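Local coordinates for protein predicted metal-dependent phosphohydrolase (Magnetospirillum magnetotacticum MS-1, PDB 3KH1) that is probably a metal-dependent phosphohydrolase of the HD-domain family, perhaps acting as a 5'-deoxynucleotidase, at residues Q29-L32 and R37-N40; A49-L54 and D141-L146; M14-E19 and H75-I80. All coordinates share one frame; numbering follows the deposited sequence.

Interaction 1 of 3, residues Q29-L32 and R37-N40. With ACT (acetate ion), chain D.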
loop_
_atom_site.group_PDB
_atom_site.type_symbol
_atom_site.label_atom_id
_atom_site.label_comp_id
_atom_site.label_asym_id
_atom_site.label_seq_id
_atom_site.Cartn_x
_atom_site.Cartn_y
_atom_site.Cartn_z
ATOM N N GLN A 29 -10.089 7.960 -11.104
ATOM C CA GLN A 29 -11.213 7.565 -11.980
ATOM C C GLN A 29 -11.296 6.066 -12.256
ATOM O O GLN A 29 -12.354 5.572 -12.677
ATOM C CB GLN A 29 -11.145 8.315 -13.312
ATOM C CG GLN A 29 -11.405 9.770 -13.140
ATOM C CD GLN A 29 -12.782 10.014 -12.550
ATOM O OE1 GLN A 29 -13.802 9.634 -13.154
ATOM N NE2 GLN A 29 -12.829 10.651 -11.367
ATOM N N THR A 30 -10.229 5.329 -12.001
ATOM C CA THR A 30 -10.218 3.881 -12.056
ATOM C C THR A 30 -11.232 3.339 -11.100
ATOM O O THR A 30 -11.305 3.783 -9.993
ATOM C CB THR A 30 -8.805 3.366 -11.657
ATOM O OG1 THR A 30 -7.781 4.017 -12.465
ATOM C CG2 THR A 30 -8.738 1.850 -11.698
ATOM N N LEU A 31 -12.027 2.387 -11.555
ATOM C CA LEU A 31 -12.969 1.683 -10.691
ATOM C C LEU A 31 -12.351 0.418 -10.153
ATOM O O LEU A 31 -11.518 -0.201 -10.792
ATOM C CB LEU A 31 -14.262 1.339 -11.426
ATOM C CG LEU A 31 -15.003 2.496 -12.103
ATOM C CD1 LEU A 31 -16.289 1.984 -12.797
ATOM C CD2 LEU A 31 -15.325 3.582 -11.102
ATOM N N LEU A 32 -12.768 0.034 -8.958
ATOM C CA LEU A 32 -12.545 -1.354 -8.548
ATOM C C LEU A 32 -13.094 -2.300 -9.633
ATOM O O LEU A 32 -13.992 -1.976 -10.394
ATOM C CB LEU A 32 -13.237 -1.637 -7.211
ATOM C CG LEU A 32 -12.448 -1.266 -5.941
ATOM C CD1 LEU A 32 -11.732 0.026 -5.948
ATOM C CD2 LEU A 32 -13.241 -1.588 -4.687
ATOM N N ARG A 37 -17.061 1.185 -6.847
ATOM C CA ARG A 37 -16.657 2.543 -6.458
ATOM C C ARG A 37 -15.334 2.829 -7.174
ATOM O O ARG A 37 -14.641 1.911 -7.649
ATOM C CB ARG A 37 -16.510 2.690 -4.923
ATOM C CG ARG A 37 -15.500 1.715 -4.351
ATOM C CD ARG A 37 -15.309 1.987 -2.878
ATOM N NE ARG A 37 -14.362 1.097 -2.227
ATOM C CZ ARG A 37 -13.061 1.208 -2.285
ATOM N NH1 ARG A 37 -12.471 2.139 -3.028
ATOM N NH2 ARG A 37 -12.317 0.325 -1.638
ATOM N N ARG A 38 -14.951 4.100 -7.154
ATOM C CA ARG A 38 -13.607 4.532 -7.568
ATOM C C ARG A 38 -12.566 4.011 -6.595
ATOM O O ARG A 38 -12.790 3.967 -5.367
ATOM C CB ARG A 38 -13.545 6.049 -7.608
ATOM C CG ARG A 38 -14.318 6.673 -8.753
ATOM C CD ARG A 38 -14.506 8.176 -8.540
ATOM N NE ARG A 38 -15.366 8.378 -7.368
ATOM C CZ ARG A 38 -15.506 9.504 -6.689
ATOM N NH1 ARG A 38 -14.838 10.598 -7.039
ATOM N NH2 ARG A 38 -16.275 9.557 -5.609
ATOM N N GLU A 39 -11.386 3.717 -7.132
ATOM C CA GLU A 39 -10.190 3.435 -6.369
ATOM C C GLU A 39 -9.592 4.668 -5.728
ATOM O O GLU A 39 -9.619 5.751 -6.346
ATOM C CB GLU A 39 -9.154 2.819 -7.359
ATOM C CG GLU A 39 -8.019 2.174 -6.744
ATOM C CD GLU A 39 -7.019 1.663 -7.768
ATOM O OE1 GLU A 39 -6.640 2.386 -8.735
ATOM O OE2 GLU A 39 -6.526 0.593 -7.498
ATOM N N ASN A 40 -9.078 4.553 -4.499
ATOM C CA ASN A 40 -8.342 5.621 -3.892
ATOM C C ASN A 40 -6.829 5.481 -4.102
ATOM O O ASN A 40 -6.318 4.418 -4.466
ATOM C CB ASN A 40 -8.758 5.866 -2.422
ATOM C CG ASN A 40 -8.194 4.855 -1.456
ATOM O OD1 ASN A 40 -6.956 4.685 -1.337
ATOM N ND2 ASN A 40 -9.075 4.212 -0.676
HETATM C C ACT D . -17.756 6.247 -5.734
HETATM O O ACT D . -17.345 6.889 -4.756
HETATM O OXT ACT D . -16.993 6.080 -6.689
HETATM C CH3 ACT D . -19.138 5.676 -5.736
#

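Interaction 2 of 3, residues A49-L54 and D141-L146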
loop_
_atom_site.group_PDB
_atom_site.type_symbol
_atom_site.label_atom_id
_atom_site.label_comp_id
_atom_site.label_asym_id
_atom_site.label_seq_id
_atom_site.Cartn_x
_atom_site.Cartn_y
_atom_site.Cartn_z
ATOM N N ALA A 49 2.487 -1.667 -5.765
ATOM C CA ALA A 49 3.675 -2.150 -5.044
ATOM C C ALA A 49 3.665 -3.661 -4.886
ATOM O O ALA A 49 4.712 -4.303 -5.014
ATOM C CB ALA A 49 3.796 -1.456 -3.667
ATOM N N THR A 50 2.496 -4.246 -4.650
ATOM C CA THR A 50 2.401 -5.685 -4.579
ATOM C C THR A 50 2.721 -6.314 -5.956
ATOM O O THR A 50 3.455 -7.303 -6.048
ATOM C CB THR A 50 0.986 -6.092 -4.094
ATOM O OG1 THR A 50 0.730 -5.472 -2.832
ATOM C CG2 THR A 50 0.845 -7.590 -3.933
HETATM N N MSE A 51 2.222 -5.693 -7.018
HETATM C CA MSE A 51 2.551 -6.136 -8.380
HETATM C C MSE A 51 4.055 -6.087 -8.660
HETATM O O MSE A 51 4.565 -6.932 -9.377
HETATM C CB MSE A 51 1.850 -5.268 -9.430
HETATM C CG MSE A 51 0.354 -5.504 -9.525
HETATM SE SE MSE A 51 -0.612 -4.187 -10.540
HETATM C CE MSE A 51 0.119 -4.555 -12.343
ATOM N N ALA A 52 4.775 -5.095 -8.132
ATOM C CA ALA A 52 6.227 -5.024 -8.317
ATOM C C ALA A 52 6.889 -6.322 -7.857
ATOM O O ALA A 52 7.733 -6.849 -8.544
ATOM C CB ALA A 52 6.805 -3.784 -7.595
ATOM N N PHE A 53 6.522 -6.791 -6.670
ATOM C CA PHE A 53 7.097 -8.009 -6.160
ATOM C C PHE A 53 6.639 -9.217 -6.964
ATOM O O PHE A 53 7.426 -10.075 -7.312
ATOM C CB PHE A 53 6.756 -8.175 -4.670
ATOM C CG PHE A 53 7.507 -7.250 -3.780
ATOM C CD1 PHE A 53 8.887 -7.372 -3.629
ATOM C CD2 PHE A 53 6.844 -6.266 -3.096
ATOM C CE1 PHE A 53 9.566 -6.510 -2.803
ATOM C CE2 PHE A 53 7.511 -5.395 -2.218
ATOM C CZ PHE A 53 8.875 -5.491 -2.077
ATOM N N LEU A 54 5.358 -9.300 -7.280
ATOM C CA LEU A 54 4.814 -10.448 -8.002
ATOM C C LEU A 54 5.375 -10.590 -9.415
ATOM O O LEU A 54 5.575 -11.696 -9.893
ATOM C CB LEU A 54 3.295 -10.343 -8.098
ATOM C CG LEU A 54 2.477 -10.476 -6.828
ATOM C CD1 LEU A 54 1.025 -9.978 -7.011
ATOM C CD2 LEU A 54 2.490 -11.900 -6.250
ATOM N N ASP A 141 2.442 0.898 -12.935
ATOM C CA ASP A 141 1.414 1.883 -12.659
ATOM C C ASP A 141 0.492 2.120 -13.850
ATOM O O ASP A 141 -0.704 2.385 -13.684
ATOM C CB ASP A 141 2.015 3.203 -12.239
ATOM C CG ASP A 141 0.983 4.136 -11.728
ATOM O OD1 ASP A 141 0.377 3.804 -10.687
ATOM O OD2 ASP A 141 0.832 5.186 -12.339
ATOM N N ARG A 142 1.046 2.019 -15.060
ATOM C CA ARG A 142 0.256 2.200 -16.270
ATOM C C ARG A 142 -0.491 0.930 -16.652
ATOM O O ARG A 142 -1.546 0.971 -17.303
ATOM C CB ARG A 142 1.165 2.632 -17.419
ATOM C CG ARG A 142 1.749 4.028 -17.256
ATOM C CD ARG A 142 0.929 5.067 -17.912
ATOM N NE ARG A 142 -0.495 5.114 -17.583
ATOM C CZ ARG A 142 -1.055 5.739 -16.532
ATOM N NH1 ARG A 142 -0.327 6.461 -15.666
ATOM N NH2 ARG A 142 -2.385 5.717 -16.383
ATOM N N LEU A 143 0.031 -0.241 -16.269
ATOM C CA LEU A 143 -0.643 -1.514 -16.595
ATOM C C LEU A 143 -1.902 -1.704 -15.791
ATOM O O LEU A 143 -2.929 -2.173 -16.296
ATOM C CB LEU A 143 0.320 -2.642 -16.281
ATOM C CG LEU A 143 -0.192 -4.079 -16.452
ATOM C CD1 LEU A 143 -0.675 -4.354 -17.896
ATOM C CD2 LEU A 143 0.868 -5.121 -16.051
ATOM N N GLN A 144 -1.819 -1.386 -14.506
ATOM C CA GLN A 144 -2.928 -1.700 -13.619
ATOM C C GLN A 144 -4.292 -1.100 -14.039
ATOM O O GLN A 144 -5.317 -1.815 -13.985
ATOM C CB GLN A 144 -2.563 -1.414 -12.165
ATOM C CG GLN A 144 -3.618 -1.776 -11.102
ATOM C CD GLN A 144 -4.506 -0.633 -10.712
ATOM O OE1 GLN A 144 -4.551 0.428 -11.365
ATOM N NE2 GLN A 144 -5.180 -0.806 -9.549
ATOM N N PRO A 145 -4.342 0.167 -14.474
ATOM C CA PRO A 145 -5.635 0.696 -14.887
ATOM C C PRO A 145 -6.199 -0.014 -16.114
ATOM O O PRO A 145 -7.411 -0.042 -16.303
ATOM C CB PRO A 145 -5.391 2.188 -15.131
ATOM C CG PRO A 145 -4.132 2.438 -14.462
ATOM C CD PRO A 145 -3.331 1.230 -14.340
ATOM N N LEU A 146 -5.331 -0.503 -16.985
ATOM C CA LEU A 146 -5.771 -1.305 -18.138
ATOM C C LEU A 146 -6.448 -2.588 -17.689
ATOM O O LEU A 146 -7.527 -2.970 -18.180
ATOM C CB LEU A 146 -4.620 -1.600 -19.089
ATOM C CG LEU A 146 -3.861 -0.396 -19.626
ATOM C CD1 LEU A 146 -2.708 -0.870 -20.554
ATOM C CD2 LEU A 146 -4.743 0.614 -20.313
#

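Interaction 3 of 3, residues M14-E19 and H75-I80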
loop_
_atom_site.group_PDB
_atom_site.type_symbol
_atom_site.label_atom_id
_atom_site.label_comp_id
_atom_site.label_asym_id
_atom_site.label_seq_id
_atom_site.Cartn_x
_atom_site.Cartn_y
_atom_site.Cartn_z
HETATM N N MSE A 14 7.066 10.254 12.756
HETATM C CA MSE A 14 5.695 9.879 13.107
HETATM C C MSE A 14 4.694 10.895 12.594
HETATM O O MSE A 14 3.601 10.509 12.162
HETATM C CB MSE A 14 5.518 9.723 14.620
HETATM C CG MSE A 14 6.329 8.611 15.206
HETATM SE SE MSE A 14 6.050 6.883 14.337
HETATM C CE MSE A 14 6.962 5.842 15.627
ATOM N N SER A 15 5.069 12.186 12.572
ATOM C CA SER A 15 4.171 13.210 12.056
ATOM C C SER A 15 3.844 12.961 10.563
ATOM O O SER A 15 2.694 13.117 10.142
ATOM C CB SER A 15 4.741 14.591 12.283
ATOM O OG SER A 15 5.722 14.982 11.325
ATOM N N PHE A 16 4.834 12.478 9.805
ATOM C CA PHE A 16 4.619 12.122 8.410
ATOM C C PHE A 16 3.730 10.886 8.297
ATOM O O PHE A 16 2.777 10.878 7.522
ATOM C CB PHE A 16 5.969 11.886 7.732
ATOM C CG PHE A 16 5.884 11.632 6.248
ATOM C CD1 PHE A 16 5.751 12.665 5.352
ATOM C CD2 PHE A 16 5.989 10.347 5.767
ATOM C CE1 PHE A 16 5.706 12.431 4.005
ATOM C CE2 PHE A 16 5.923 10.116 4.390
ATOM C CZ PHE A 16 5.815 11.176 3.532
ATOM N N VAL A 17 4.016 9.856 9.106
ATOM C CA VAL A 17 3.216 8.631 9.157
ATOM C C VAL A 17 1.745 8.960 9.389
ATOM O O VAL A 17 0.843 8.388 8.713
ATOM C CB VAL A 17 3.766 7.594 10.142
ATOM C CG1 VAL A 17 2.788 6.406 10.302
ATOM C CG2 VAL A 17 5.188 7.088 9.700
ATOM N N VAL A 18 1.468 9.837 10.344
ATOM C CA VAL A 18 0.096 10.212 10.644
ATOM C C VAL A 18 -0.548 11.009 9.500
ATOM O O VAL A 18 -1.709 10.778 9.142
ATOM C CB VAL A 18 0.024 10.954 12.012
ATOM C CG1 VAL A 18 -1.349 11.605 12.229
ATOM C CG2 VAL A 18 0.412 9.951 13.147
ATOM N N GLU A 19 0.187 11.978 8.958
ATOM C CA GLU A 19 -0.317 12.853 7.899
ATOM C C GLU A 19 -0.753 12.083 6.653
ATOM O O GLU A 19 -1.793 12.371 6.060
ATOM C CB GLU A 19 0.737 13.862 7.524
ATOM C CG GLU A 19 0.263 14.869 6.447
ATOM C CD GLU A 19 -0.807 15.897 6.881
ATOM O OE1 GLU A 19 -1.175 15.991 8.071
ATOM O OE2 GLU A 19 -1.255 16.690 6.014
ATOM N N HIS A 75 4.773 7.376 -4.380
ATOM C CA HIS A 75 4.680 8.146 -5.615
ATOM C C HIS A 75 3.508 9.105 -5.707
ATOM O O HIS A 75 3.605 10.062 -6.454
ATOM C CB HIS A 75 4.717 7.233 -6.888
ATOM C CG HIS A 75 3.375 6.700 -7.288
ATOM N ND1 HIS A 75 2.740 5.644 -6.638
ATOM C CD2 HIS A 75 2.514 7.126 -8.252
ATOM C CE1 HIS A 75 1.549 5.444 -7.201
ATOM N NE2 HIS A 75 1.402 6.316 -8.198
ATOM N N ASP A 76 2.428 8.815 -4.986
ATOM C CA ASP A 76 1.256 9.659 -4.981
ATOM C C ASP A 76 1.050 10.475 -3.717
ATOM O O ASP A 76 0.057 11.195 -3.586
ATOM C CB ASP A 76 -0.023 8.865 -5.283
ATOM C CG ASP A 76 -0.333 8.789 -6.772
ATOM O OD1 ASP A 76 0.205 9.614 -7.550
ATOM O OD2 ASP A 76 -1.182 7.937 -7.100
ATOM N N ILE A 77 1.999 10.474 -2.808
ATOM C CA ILE A 77 1.842 11.295 -1.595
ATOM C C ILE A 77 1.559 12.757 -1.899
ATOM O O ILE A 77 0.728 13.386 -1.207
ATOM C CB ILE A 77 3.008 11.073 -0.623
ATOM C CG1 ILE A 77 2.840 9.667 0.055
ATOM C CG2 ILE A 77 3.122 12.240 0.390
ATOM C CD1 ILE A 77 4.064 9.201 0.853
ATOM N N VAL A 78 2.196 13.298 -2.946
ATOM C CA VAL A 78 1.894 14.680 -3.304
ATOM C C VAL A 78 0.420 14.960 -3.595
ATOM O O VAL A 78 -0.050 16.115 -3.427
ATOM C CB VAL A 78 2.732 15.180 -4.514
ATOM C CG1 VAL A 78 4.229 15.301 -4.094
ATOM C CG2 VAL A 78 2.504 14.306 -5.786
ATOM N N GLU A 79 -0.335 13.940 -4.005
ATOM C CA GLU A 79 -1.758 14.123 -4.300
ATOM C C GLU A 79 -2.611 14.470 -3.076
ATOM O O GLU A 79 -3.738 14.933 -3.228
ATOM C CB GLU A 79 -2.326 12.927 -5.097
ATOM C CG GLU A 79 -1.544 12.694 -6.425
ATOM C CD GLU A 79 -2.289 11.919 -7.485
ATOM O OE1 GLU A 79 -3.287 11.271 -7.193
ATOM O OE2 GLU A 79 -1.840 12.018 -8.664
ATOM N N ILE A 80 -2.117 14.222 -1.864
ATOM C CA ILE A 80 -2.803 14.684 -0.650
ATOM C C ILE A 80 -3.178 16.140 -0.784
ATOM O O ILE A 80 -4.277 16.519 -0.380
ATOM C CB ILE A 80 -1.979 14.410 0.623
ATOM C CG1 ILE A 80 -1.918 12.915 0.918
ATOM C CG2 ILE A 80 -2.504 15.201 1.817
ATOM C CD1 ILE A 80 -0.833 12.524 1.865
#

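Interaction 1 of 3, residues Q29-L32 and R37-N40
L32 folds its CG back beside the backbone N (chi1 -85°), while R37 takes the tighter choice of setting CG between its N and carbonyl carbon (chi1 58°) and then runs extended to NE. Together these torsions lay the leucine over the guanidinium. CD2 of L32 sits 3.6 Å above the plane of R37, over its centre, and CD1 of L32 reaches NH1 of R37 at 3.7 Å. A branched leucine suits this position because it covers a flat cation without competing for its N-H groups. NH1 bonds the carbonyl of R38, nearly within the guanidinium plane, and also bridges to E43, so the group is fixed in rotation.

The backbones pair as a minimal antiparallel bridge. L31 and R38 are a non-hydrogen-bonded pair whose side chains diverge, flanked by E39 N to T30 O (2.9 Å, 174° at the hydrogen) and L32 N to R37 O (3.0 Å). E39 turns toward the other strand, and its OE1 lies 3.7 Å from CG2 of T30. Its carboxylate is buried but well matched, gripped by R28, H44, Q144 and K24 of the second subunit.

On the outward side R38 clasps an acetate, probably from the crystallisation liquor. The backbone N and NE of R38 both bond acetate OXT at 2.9 Å, and NH2 of R38 takes acetate O at 3.0 Å, so the anion lies at the guanidinium edge. L31 CD2 packs 4.0 Å from R38 CG.

T30 also comes close to a bound calcium ion, and N40 caps the helix that follows. The whole is a small antiparallel beta hairpin, next to strand 27-28, in a largely helical HD domain.

Interaction 2 of 3, residues A49-L54 and D141-L146
Apolar contact between M51 and L143 links helices 41-54 and 132-151. The methyl CE of M51, present as selenomethionine, meets CD2 of L143 at 3.8 Å, the two side chains crossing at a slant. The long unbranched chain spans backbones whose nearest CA atoms, those of M51 and Q144, are 8.8 Å apart. Its last torsion is bent (chi3 67°), which swings CE aside from the line of the chain and lets it reach the leucine while SE stays beside the neighbouring glutamine.

Van der Waals packing against a polar residue makes the second half. SE of M51 rests 3.8 Å from CB of Q144 and 3.9 Å from its CG, the side chains crossing at about a right angle. Only the aliphatic base of Q144 is used: the chain turns at chi2 (-95°) and carries the amide away from the methionine.

Hydrogen bonding is therefore left to partners beyond these two segments. NE2 of Q144 is shared between E39 and H47, and OD1 of D141, one turn earlier, accepts a bond from H44. M14 of the second subunit packs on L143 and Q115 of that subunit bonds the carbonyl of L54, so the dimer interface runs alongside.

The proline at position 145 gives up one helical bond and kinks helix 132-151 here. Two helices joined by buried side chains are characteristic of the all-helical core of an HD domain, and H44 and D141 on them, with H75 and D76, stand at the positions that probably bind metal in this family.

Interaction 3 of 3, residues M14-E19 and H75-I80
F16 and I77 meet just beyond the H75-D76 doublet, the consecutive histidine and aspartate for which the HD superfamily is named. The first kind of contact is apolar. CZ of F16 touches CD1 of I77 at 3.8 Å, with CE2 of the same ring at 4.1 Å, the methyl approaching obliquely. The side chains come from opposite directions: F16 sets CG anti to its own backbone N (chi1 -175°), which throws the ring out from helix 8-19, and I77 extends its longer branch to meet it. A phenylalanine suits the place because its reach bridges well-separated backbones, and it also touches F108 and L111 of its own chain, and L54 of the second subunit.

Backbone hydrogen bonds shape residues 75-80. A type I turn from D76 to E79, closed by E79 N to D76 O at 2.8 Å, leads into helix 79-82, and the next bond, I80 N to I77 O at 3.0 Å, brings I77 and I80 to face helix 8-19 together.

The charged group at this contact belongs to E19. The carboxylate of E19 forms salt bridges to K22 and R106, while I77 and I80 offer it only hydrocarbon. What E19 offers I80 is its backbone: the carbonyl O of E19 lies 4.3 Å from CD1 of I80.

Overall arrangement
Interaction 2 is the buried member, a methionine bridging two core helices. Interactions 1 and 3 are only partly buried and lie farther from the chain centre. Interaction 1 depends on backbone hydrogen bonds and charged side chains, whereas the other two make no hydrogen bond across their segments and rely on side-chain packing. Strand 38-40 runs directly into helix 41-54, so interactions 1 and 2 share a continuous piece of chain and are joined again by E39 OE2 and Q144 NE2, 2.8 Å apart. Interaction 3 meets interaction 2 where H75 packs against D141, but does not touch interaction 1. All three border the second subunit.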